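Local coordinates for 3-oxoacyl-[acyl-carrier protein] synthase (PDB 1UB7) that probably catalyses the first condensation of fatty acid synthesis, joining an acetyl unit from acetyl-CoA to malonyl-ACP with loss of carbon dioxide, at residues S2-P12 with D157-V167; V43-A54 with V135-W146. One frame throughout, in Å; residues are numbered along the deposited sequence.

How the interactions relate
Interactions 1 and 2 lie with their centres about 18 Å apart in the N-terminal half of a thiolase-type fold. They share one sheet, in which strand 158-165 sits between strand 3-10 and strand 131-138. Along the chain the order is 2-12, 43-54, 135-146, 157-167, so interaction 1 spans interaction 2. Interaction 1 adds the edge strand, and interaction 2 packs the start of helix 50-64 over the sheet. Their ends meet where Asp157 OD2 is hydrogen-bonded to Ser141 OG and Tyr10 OH to Glu48 OE2. Near this junction the Glu138 and Asp157 side chains lie about 7 and 9 Å from that of Asn276, a predicted active-site residue.

Interaction 1. Residues S2-P12 with D157-V167; sequences SGILALGAYVP and DGGGAAVVGKV
Gly3 N donates to Gly165 O at 2.7 Å, and Gly165 N returns the bond to Gly3 O at 2.9 Å, a closed hydrogen-bonded pair between antiparallel strands 3-10 and 158-165. The pairs Gly8 with Ala161 and Tyr10 with Gly159 repeat the pattern. Between these regular stretches lies a beta bulge: Leu5 N gives to Val163 O at 2.8 Å, whereas Val163 N goes to Ala6 O, so three steps from Ile4 to Leu7 face two from Val164 to Ala162. Leu5 takes up the extra residue with a helix-like psi of -24°, and Val163 N meets Ala6 O well off the carbonyl axis, with a C=O...N angle of 137°.

The bulge also turns Leu5 across the end of the partner strand. With CG opposite its own carbonyl carbon (chi1 -50°), CD1 rests on Gly165 CA at 3.7 Å and CD2 presses on Val167 CG1 at 3.4 Å, tighter than usual for two carbons. A beta carbon on Gly165 would collide with CD1. Farther along, Leu7 CD1 lies 3.3 Å from Ala161 O. At the other end the Pro12 ring crosses the Asp157 side chain at about a right angle, CD being 3.3 Å from Asp157 O; the Asp157 carboxylate turns to Ser141 and Ala44.

Leu7 and Ala9 are covered by helix 281-292, which in this fold belongs to the helical layer between the two sheets; Ala6 and Tyr10 meet helix 50-64 on the reverse face. Ala9 N is hydrogen-bonded to Asp60. With eight backbone bonds across the pair and only glycine and alanine along Gly158-Ala162, the edge strand is held chiefly by its peptide groups, and side-chain contacts gather around the bulge and the Val163-Val167 end, with Pro12 on Asp157 at the other.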
loop_
_atom_site.group_PDB
_atom_site.type_symbol
_atom_site.label_atom_id
_atom_site.label_comp_id
_atom_site.label_asym_id
_atom_site.label_seq_id
_atom_site.Cartn_x
_atom_site.Cartn_y
_atom_site.Cartn_z
ATOM N N SER A 2 12.947 -13.727 -10.106
ATOM C CA SER A 2 12.167 -12.894 -11.067
ATOM C C SER A 2 13.020 -11.743 -11.571
ATOM O O SER A 2 14.108 -11.483 -11.051
ATOM C CB SER A 2 10.911 -12.333 -10.391
ATOM O OG SER A 2 11.231 -11.261 -9.523
ATOM N N GLY A 3 12.519 -11.055 -12.591
ATOM C CA GLY A 3 13.237 -9.927 -13.155
ATOM C C GLY A 3 12.288 -8.976 -13.857
ATOM O O GLY A 3 11.071 -9.196 -13.860
ATOM N N ILE A 4 12.840 -7.916 -14.449
ATOM C CA ILE A 4 12.045 -6.926 -15.163
ATOM C C ILE A 4 11.899 -7.281 -16.641
ATOM O O ILE A 4 12.859 -7.246 -17.401
ATOM C CB ILE A 4 12.664 -5.525 -15.011
ATOM C CG1 ILE A 4 12.312 -4.979 -13.628
ATOM C CG2 ILE A 4 12.151 -4.586 -16.103
ATOM C CD1 ILE A 4 13.004 -3.700 -13.279
ATOM N N LEU A 5 10.677 -7.618 -17.036
ATOM C CA LEU A 5 10.377 -8.003 -18.399
ATOM C C LEU A 5 10.077 -6.822 -19.326
ATOM O O LEU A 5 10.231 -6.930 -20.548
ATOM C CB LEU A 5 9.183 -8.953 -18.400
ATOM C CG LEU A 5 9.223 -10.149 -17.451
ATOM C CD1 LEU A 5 7.943 -10.953 -17.622
ATOM C CD2 LEU A 5 10.451 -11.004 -17.726
ATOM N N ALA A 6 9.639 -5.701 -18.763
ATOM C CA ALA A 6 9.304 -4.532 -19.574
ATOM C C ALA A 6 9.363 -3.279 -18.713
ATOM O O ALA A 6 9.203 -3.352 -17.489
ATOM C CB ALA A 6 7.901 -4.687 -20.166
ATOM N N LEU A 7 9.576 -2.135 -19.362
ATOM C CA LEU A 7 9.688 -0.854 -18.665
ATOM C C LEU A 7 9.192 0.282 -19.542
ATOM O O LEU A 7 9.299 0.226 -20.765
ATOM C CB LEU A 7 11.152 -0.593 -18.291
ATOM C CG LEU A 7 11.593 0.822 -17.879
ATOM C CD1 LEU A 7 11.140 1.135 -16.450
ATOM C CD2 LEU A 7 13.114 0.920 -17.982
ATOM N N GLY A 8 8.649 1.309 -18.901
ATOM C CA GLY A 8 8.163 2.482 -19.603
ATOM C C GLY A 8 8.040 3.598 -18.576
ATOM O O GLY A 8 7.973 3.312 -17.377
ATOM N N ALA A 9 8.020 4.860 -19.014
ATOM C CA ALA A 9 7.888 5.994 -18.091
ATOM C C ALA A 9 7.302 7.198 -18.797
ATOM O O ALA A 9 7.203 7.221 -20.016
ATOM C CB ALA A 9 9.239 6.346 -17.463
ATOM N N TYR A 10 6.920 8.206 -18.025
ATOM C CA TYR A 10 6.287 9.396 -18.580
ATOM C C TYR A 10 6.455 10.586 -17.653
ATOM O O TYR A 10 6.522 10.423 -16.437
ATOM C CB TYR A 10 4.785 9.124 -18.742
ATOM C CG TYR A 10 3.927 10.348 -19.028
ATOM C CD1 TYR A 10 3.699 10.779 -20.339
ATOM C CD2 TYR A 10 3.302 11.050 -17.988
ATOM C CE1 TYR A 10 2.862 11.870 -20.607
ATOM C CE2 TYR A 10 2.465 12.140 -18.244
ATOM C CZ TYR A 10 2.251 12.539 -19.557
ATOM O OH TYR A 10 1.408 13.586 -19.830
ATOM N N VAL A 11 6.548 11.781 -18.225
ATOM C CA VAL A 11 6.619 12.997 -17.418
ATOM C C VAL A 11 5.633 13.920 -18.062
ATOM O O VAL A 11 5.408 13.851 -19.264
ATOM C CB VAL A 11 7.994 13.696 -17.428
ATOM C CG1 VAL A 11 8.933 13.023 -16.443
ATOM C CG2 VAL A 11 8.570 13.706 -18.829
ATOM N N PRO A 12 4.993 14.777 -17.271
ATOM C CA PRO A 12 4.035 15.680 -17.907
ATOM C C PRO A 12 4.752 16.566 -18.939
ATOM O O PRO A 12 5.972 16.755 -18.886
ATOM C CB PRO A 12 3.477 16.475 -16.728
ATOM C CG PRO A 12 3.582 15.515 -15.595
ATOM C CD PRO A 12 4.947 14.897 -15.806
ATOM N N ASP A 157 6.684 16.095 -11.218
ATOM C CA ASP A 157 5.692 15.029 -11.404
ATOM C C ASP A 157 6.162 13.949 -12.372
ATOM O O ASP A 157 6.946 14.223 -13.283
ATOM C CB ASP A 157 4.373 15.603 -11.928
ATOM C CG ASP A 157 3.746 16.612 -10.974
ATOM O OD1 ASP A 157 3.893 16.453 -9.737
ATOM O OD2 ASP A 157 3.090 17.560 -11.469
ATOM N N GLY A 158 5.675 12.724 -12.183
ATOM C CA GLY A 158 6.078 11.653 -13.076
ATOM C C GLY A 158 5.421 10.302 -12.861
ATOM O O GLY A 158 4.668 10.088 -11.907
ATOM N N GLY A 159 5.720 9.387 -13.779
ATOM C CA GLY A 159 5.186 8.042 -13.723
ATOM C C GLY A 159 6.128 7.065 -14.396
ATOM O O GLY A 159 6.718 7.358 -15.433
ATOM N N GLY A 160 6.285 5.900 -13.788
ATOM C CA GLY A 160 7.144 4.887 -14.353
ATOM C C GLY A 160 6.488 3.545 -14.096
ATOM O O GLY A 160 5.637 3.426 -13.213
ATOM N N ALA A 161 6.887 2.527 -14.844
ATOM C CA ALA A 161 6.296 1.212 -14.672
ATOM C C ALA A 161 7.176 0.103 -15.197
ATOM O O ALA A 161 7.961 0.274 -16.129
ATOM C CB ALA A 161 4.958 1.155 -15.377
ATOM N N ALA A 162 7.021 -1.061 -14.605
ATOM C CA ALA A 162 7.779 -2.197 -15.058
ATOM C C ALA A 162 6.943 -3.439 -14.831
ATOM O O ALA A 162 6.071 -3.470 -13.963
ATOM C CB ALA A 162 9.084 -2.290 -14.285
ATOM N N VAL A 163 7.194 -4.464 -15.619
ATOM C CA VAL A 163 6.466 -5.698 -15.418
ATOM C C VAL A 163 7.476 -6.636 -14.804
ATOM O O VAL A 163 8.571 -6.799 -15.342
ATOM C CB VAL A 163 5.965 -6.290 -16.741
ATOM C CG1 VAL A 163 5.492 -7.723 -16.524
ATOM C CG2 VAL A 163 4.836 -5.441 -17.279
ATOM N N VAL A 164 7.139 -7.224 -13.662
ATOM C CA VAL A 164 8.058 -8.163 -13.036
ATOM C C VAL A 164 7.564 -9.585 -13.317
ATOM O O VAL A 164 6.370 -9.881 -13.177
ATOM C CB VAL A 164 8.158 -7.910 -11.507
ATOM C CG1 VAL A 164 9.015 -8.965 -10.859
ATOM C CG2 VAL A 164 8.751 -6.529 -11.252
ATOM N N GLY A 165 8.480 -10.453 -13.737
ATOM C CA GLY A 165 8.118 -11.832 -14.032
ATOM C C GLY A 165 9.315 -12.771 -14.069
ATOM O O GLY A 165 10.452 -12.347 -13.838
ATOM N N LYS A 166 9.074 -14.052 -14.345
ATOM C CA LYS A 166 10.173 -15.015 -14.410
ATOM C C LYS A 166 11.108 -14.665 -15.559
ATOM O O LYS A 166 10.649 -14.376 -16.662
ATOM C CB LYS A 166 9.646 -16.440 -14.627
ATOM C CG LYS A 166 8.831 -17.018 -13.465
ATOM C CD LYS A 166 9.693 -17.469 -12.281
ATOM C CE LYS A 166 8.848 -18.239 -11.266
ATOM N NZ LYS A 166 9.652 -18.885 -10.187
ATOM N N VAL A 167 12.414 -14.670 -15.298
ATOM C CA VAL A 167 13.404 -14.394 -16.342
ATOM C C VAL A 167 14.370 -15.577 -16.460
ATOM O O VAL A 167 14.448 -16.431 -15.566
ATOM C CB VAL A 167 14.220 -13.106 -16.067
ATOM C CG1 VAL A 167 13.346 -11.895 -16.263
ATOM C CG2 VAL A 167 14.800 -13.130 -14.664
#

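Interaction 2. Residues V43-A54 with V135-W146; sequences VAAEDEYTSDLA and VGAEALSKIIDW
Lys142 reaches from the 3-10 turn after strand 131-138 to the loop that leads into helix 50-64, a helix covering the sheet of the N-terminal thiolase-fold half. Its chain bends at chi2 (-74°) and is then extended, which carries NZ to Glu48 O at 3.0 Å; the ammonium lies above that carbonyl plane. A weaker bond runs to Ala45 O, the acceptor of the Ala45-Glu48 type I turn. NZ also stands over one face of the Tyr49 ring, 4.1 Å from its centroid and 19° off the normal, a cation-pi contact. A methionine in place of Lys142 would probably leave Glu48 O without its ammonium donor and the Tyr49 face without its charge.

Nearer the sheet, OG1 of Thr50 lies opposite its carbonyl carbon (chi1 -69°), which leaves CG2 anti to the backbone N and sets the methyl 4.0 Å from Ala137 CB, while OG1 abuts Ala139 CB and is hydrogen-bonded to Thr81 O. Leu53 CD1 touches Glu138 O, and Ala54 CB packs against Val135 CG1 at 4.0 Å. Tyr49 also packs on Pro195 of the second subunit, so this corner borders the dimer interface.

Ser141 OG, hydrogen-bonded to Asp157 OD2, also takes part in a water bridge between the two segments: the water gives its hydrogens to Ala44 O at 2.6 Å and to Ser141 OG at 2.8 Å.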
loop_
_atom_site.group_PDB
_atom_site.type_symbol
_atom_site.label_atom_id
_atom_site.label_comp_id
_atom_site.label_asym_id
_atom_site.label_seq_id
_atom_site.Cartn_x
_atom_site.Cartn_y
_atom_site.Cartn_z
ATOM N N VAL A 43 5.480 19.422 -14.795
ATOM C CA VAL A 43 4.296 19.620 -13.954
ATOM C C VAL A 43 3.039 19.113 -14.668
ATOM O O VAL A 43 2.787 19.455 -15.830
ATOM C CB VAL A 43 4.111 21.120 -13.587
ATOM C CG1 VAL A 43 2.912 21.300 -12.661
ATOM C CG2 VAL A 43 5.381 21.650 -12.918
ATOM N N ALA A 44 2.253 18.301 -13.963
ATOM C CA ALA A 44 1.037 17.720 -14.529
ATOM C C ALA A 44 0.020 18.770 -14.947
ATOM O O ALA A 44 -0.151 19.785 -14.268
ATOM C CB ALA A 44 0.401 16.756 -13.525
ATOM N N ALA A 45 -0.662 18.521 -16.061
ATOM C CA ALA A 45 -1.667 19.462 -16.530
ATOM C C ALA A 45 -2.714 19.649 -15.429
ATOM O O ALA A 45 -2.803 18.843 -14.495
ATOM C CB ALA A 45 -2.314 18.952 -17.804
ATOM N N GLU A 46 -3.506 20.709 -15.546
ATOM C CA GLU A 46 -4.516 21.034 -14.549
ATOM C C GLU A 46 -5.402 19.860 -14.139
ATOM O O GLU A 46 -5.644 19.641 -12.951
ATOM C CB GLU A 46 -5.400 22.168 -15.061
ATOM C CG GLU A 46 -6.269 22.800 -13.981
ATOM C CD GLU A 46 -7.399 23.636 -14.559
ATOM O OE1 GLU A 46 -7.133 24.443 -15.478
ATOM O OE2 GLU A 46 -8.552 23.486 -14.090
ATOM N N ASP A 47 -5.893 19.115 -15.120
ATOM C CA ASP A 47 -6.760 17.985 -14.840
ATOM C C ASP A 47 -6.035 16.661 -15.090
ATOM O O ASP A 47 -6.631 15.694 -15.573
ATOM C CB ASP A 47 -7.991 18.082 -15.726
ATOM C CG ASP A 47 -7.633 18.072 -17.202
ATOM O OD1 ASP A 47 -6.479 18.431 -17.536
ATOM O OD2 ASP A 47 -8.495 17.712 -18.032
ATOM N N GLU A 48 -4.745 16.619 -14.776
ATOM C CA GLU A 48 -3.963 15.403 -14.962
ATOM C C GLU A 48 -3.495 14.942 -13.591
ATOM O O GLU A 48 -2.693 15.617 -12.957
ATOM C CB GLU A 48 -2.760 15.694 -15.859
ATOM C CG GLU A 48 -1.829 14.522 -16.078
ATOM C CD GLU A 48 -0.669 14.864 -17.014
ATOM O OE1 GLU A 48 -0.124 15.980 -16.891
ATOM O OE2 GLU A 48 -0.292 14.016 -17.857
ATOM N N TYR A 49 -3.994 13.798 -13.127
ATOM C CA TYR A 49 -3.614 13.297 -11.804
ATOM C C TYR A 49 -2.732 12.063 -11.772
ATOM O O TYR A 49 -2.360 11.517 -12.816
ATOM C CB TYR A 49 -4.859 13.063 -10.963
ATOM C CG TYR A 49 -5.592 14.351 -10.704
ATOM C CD1 TYR A 49 -6.496 14.864 -11.636
ATOM C CD2 TYR A 49 -5.320 15.104 -9.564
ATOM C CE1 TYR A 49 -7.110 16.100 -11.441
ATOM C CE2 TYR A 49 -5.926 16.343 -9.360
ATOM C CZ TYR A 49 -6.818 16.832 -10.300
ATOM O OH TYR A 49 -7.417 18.051 -10.088
ATOM N N THR A 50 -2.395 11.624 -10.564
ATOM C CA THR A 50 -1.525 10.458 -10.405
ATOM C C THR A 50 -1.921 9.246 -11.248
ATOM O O THR A 50 -1.054 8.588 -11.833
ATOM C CB THR A 50 -1.425 10.035 -8.942
ATOM O OG1 THR A 50 -0.685 11.029 -8.221
ATOM C CG2 THR A 50 -0.729 8.675 -8.825
ATOM N N SER A 51 -3.219 8.964 -11.320
ATOM C CA SER A 51 -3.690 7.841 -12.118
ATOM C C SER A 51 -3.363 8.073 -13.595
ATOM O O SER A 51 -2.995 7.138 -14.320
ATOM C CB SER A 51 -5.199 7.645 -11.919
ATOM O OG SER A 51 -5.904 8.838 -12.167
ATOM N N ASP A 52 -3.470 9.322 -14.038
ATOM C CA ASP A 52 -3.169 9.642 -15.436
ATOM C C ASP A 52 -1.690 9.443 -15.709
ATOM O O ASP A 52 -1.306 8.901 -16.749
ATOM C CB ASP A 52 -3.555 11.080 -15.750
ATOM C CG ASP A 52 -5.000 11.353 -15.454
ATOM O OD1 ASP A 52 -5.864 10.824 -16.192
ATOM O OD2 ASP A 52 -5.267 12.080 -14.474
ATOM N N LEU A 53 -0.858 9.887 -14.774
ATOM C CA LEU A 53 0.564 9.718 -14.952
ATOM C C LEU A 53 0.824 8.215 -15.012
ATOM O O LEU A 53 1.645 7.759 -15.808
ATOM C CB LEU A 53 1.330 10.350 -13.791
ATOM C CG LEU A 53 1.001 11.813 -13.456
ATOM C CD1 LEU A 53 1.870 12.267 -12.282
ATOM C CD2 LEU A 53 1.242 12.701 -14.678
ATOM N N ALA A 54 0.107 7.448 -14.186
ATOM C CA ALA A 54 0.272 5.996 -14.161
ATOM C C ALA A 54 -0.186 5.385 -15.489
ATOM O O ALA A 54 0.498 4.512 -16.040
ATOM C CB ALA A 54 -0.510 5.386 -12.994
ATOM N N VAL A 135 4.025 -0.007 -10.614
ATOM C CA VAL A 135 4.064 1.383 -11.051
ATOM C C VAL A 135 4.535 2.352 -9.967
ATOM O O VAL A 135 4.152 2.228 -8.807
ATOM C CB VAL A 135 2.663 1.836 -11.520
ATOM C CG1 VAL A 135 2.670 3.317 -11.863
ATOM C CG2 VAL A 135 2.206 0.995 -12.697
ATOM N N GLY A 136 5.387 3.298 -10.357
ATOM C CA GLY A 136 5.862 4.327 -9.446
ATOM C C GLY A 136 5.290 5.605 -10.033
ATOM O O GLY A 136 5.708 6.011 -11.111
ATOM N N ALA A 137 4.320 6.226 -9.362
ATOM C CA ALA A 137 3.697 7.445 -9.887
ATOM C C ALA A 137 3.342 8.474 -8.817
ATOM O O ALA A 137 2.673 8.155 -7.826
ATOM C CB ALA A 137 2.441 7.083 -10.691
ATOM N N GLU A 138 3.765 9.719 -9.057
ATOM C CA GLU A 138 3.556 10.843 -8.130
ATOM C C GLU A 138 3.156 12.162 -8.769
ATOM O O GLU A 138 3.760 12.589 -9.741
ATOM C CB GLU A 138 4.835 11.108 -7.335
ATOM C CG GLU A 138 5.188 10.037 -6.338
ATOM C CD GLU A 138 4.488 10.227 -5.013
ATOM O OE1 GLU A 138 3.281 10.549 -5.007
ATOM O OE2 GLU A 138 5.148 10.043 -3.972
ATOM N N ALA A 139 2.148 12.813 -8.201
ATOM C CA ALA A 139 1.710 14.123 -8.679
ATOM C C ALA A 139 1.926 15.058 -7.487
ATOM O O ALA A 139 0.977 15.542 -6.881
ATOM C CB ALA A 139 0.237 14.093 -9.063
ATOM N N LEU A 140 3.184 15.294 -7.144
ATOM C CA LEU A 140 3.503 16.138 -6.003
ATOM C C LEU A 140 3.018 17.564 -6.157
ATOM O O LEU A 140 2.712 18.227 -5.171
ATOM C CB LEU A 140 5.004 16.107 -5.744
ATOM C CG LEU A 140 5.400 14.700 -5.284
ATOM C CD1 LEU A 140 6.904 14.473 -5.439
ATOM C CD2 LEU A 140 4.923 14.509 -3.840
ATOM N N SER A 141 2.919 18.025 -7.397
ATOM C CA SER A 141 2.463 19.384 -7.650
ATOM C C SER A 141 1.050 19.606 -7.144
ATOM O O SER A 141 0.518 20.702 -7.254
ATOM C CB SER A 141 2.518 19.693 -9.147
ATOM O OG SER A 141 1.558 18.945 -9.858
ATOM N N LYS A 142 0.442 18.576 -6.575
ATOM C CA LYS A 142 -0.929 18.710 -6.091
ATOM C C LYS A 142 -1.019 18.894 -4.580
ATOM O O LYS A 142 -2.079 19.247 -4.067
ATOM C CB LYS A 142 -1.754 17.482 -6.490
ATOM C CG LYS A 142 -1.586 17.046 -7.937
ATOM C CD LYS A 142 -2.286 17.954 -8.919
ATOM C CE LYS A 142 -2.167 17.396 -10.332
ATOM N NZ LYS A 142 -3.046 18.101 -11.307
ATOM N N ILE A 143 0.081 18.636 -3.873
ATOM C CA ILE A 143 0.119 18.772 -2.413
ATOM C C ILE A 143 1.280 19.662 -1.984
ATOM O O ILE A 143 1.554 19.831 -0.797
ATOM C CB ILE A 143 0.295 17.396 -1.708
ATOM C CG1 ILE A 143 1.552 16.699 -2.240
ATOM C CG2 ILE A 143 -0.930 16.527 -1.934
ATOM C CD1 ILE A 143 2.211 15.753 -1.249
ATOM N N ILE A 144 1.969 20.221 -2.966
ATOM C CA ILE A 144 3.108 21.075 -2.703
ATOM C C ILE A 144 2.658 22.517 -2.477
ATOM O O ILE A 144 1.763 23.010 -3.170
ATOM C CB ILE A 144 4.081 21.027 -3.894
ATOM C CG1 ILE A 144 5.355 21.798 -3.568
ATOM C CG2 ILE A 144 3.418 21.613 -5.129
ATOM C CD1 ILE A 144 6.341 21.824 -4.710
ATOM N N ASP A 145 3.255 23.179 -1.488
ATOM C CA ASP A 145 2.933 24.576 -1.223
ATOM C C ASP A 145 3.783 25.394 -2.179
ATOM O O ASP A 145 4.973 25.608 -1.935
ATOM C CB ASP A 145 3.277 24.976 0.210
ATOM C CG ASP A 145 3.166 26.480 0.434
ATOM O OD1 ASP A 145 2.083 27.047 0.171
ATOM O OD2 ASP A 145 4.164 27.094 0.867
ATOM N N TRP A 146 3.164 25.837 -3.268
ATOM C CA TRP A 146 3.847 26.613 -4.297
ATOM C C TRP A 146 4.657 27.802 -3.783
ATOM O O TRP A 146 5.608 28.237 -4.433
ATOM C CB TRP A 146 2.826 27.089 -5.336
ATOM C CG TRP A 146 2.426 26.030 -6.334
ATOM C CD1 TRP A 146 1.183 25.835 -6.866
ATOM C CD2 TRP A 146 3.284 25.066 -6.961
ATOM N NE1 TRP A 146 1.214 24.814 -7.784
ATOM C CE2 TRP A 146 2.490 24.325 -7.863
ATOM C CE3 TRP A 146 4.648 24.760 -6.851
ATOM C CZ2 TRP A 146 3.014 23.296 -8.650
ATOM C CZ3 TRP A 146 5.169 23.734 -7.636
ATOM C CH2 TRP A 146 4.352 23.016 -8.523
HETATM O O HOH W 1 -0.289 19.918 -11.677
#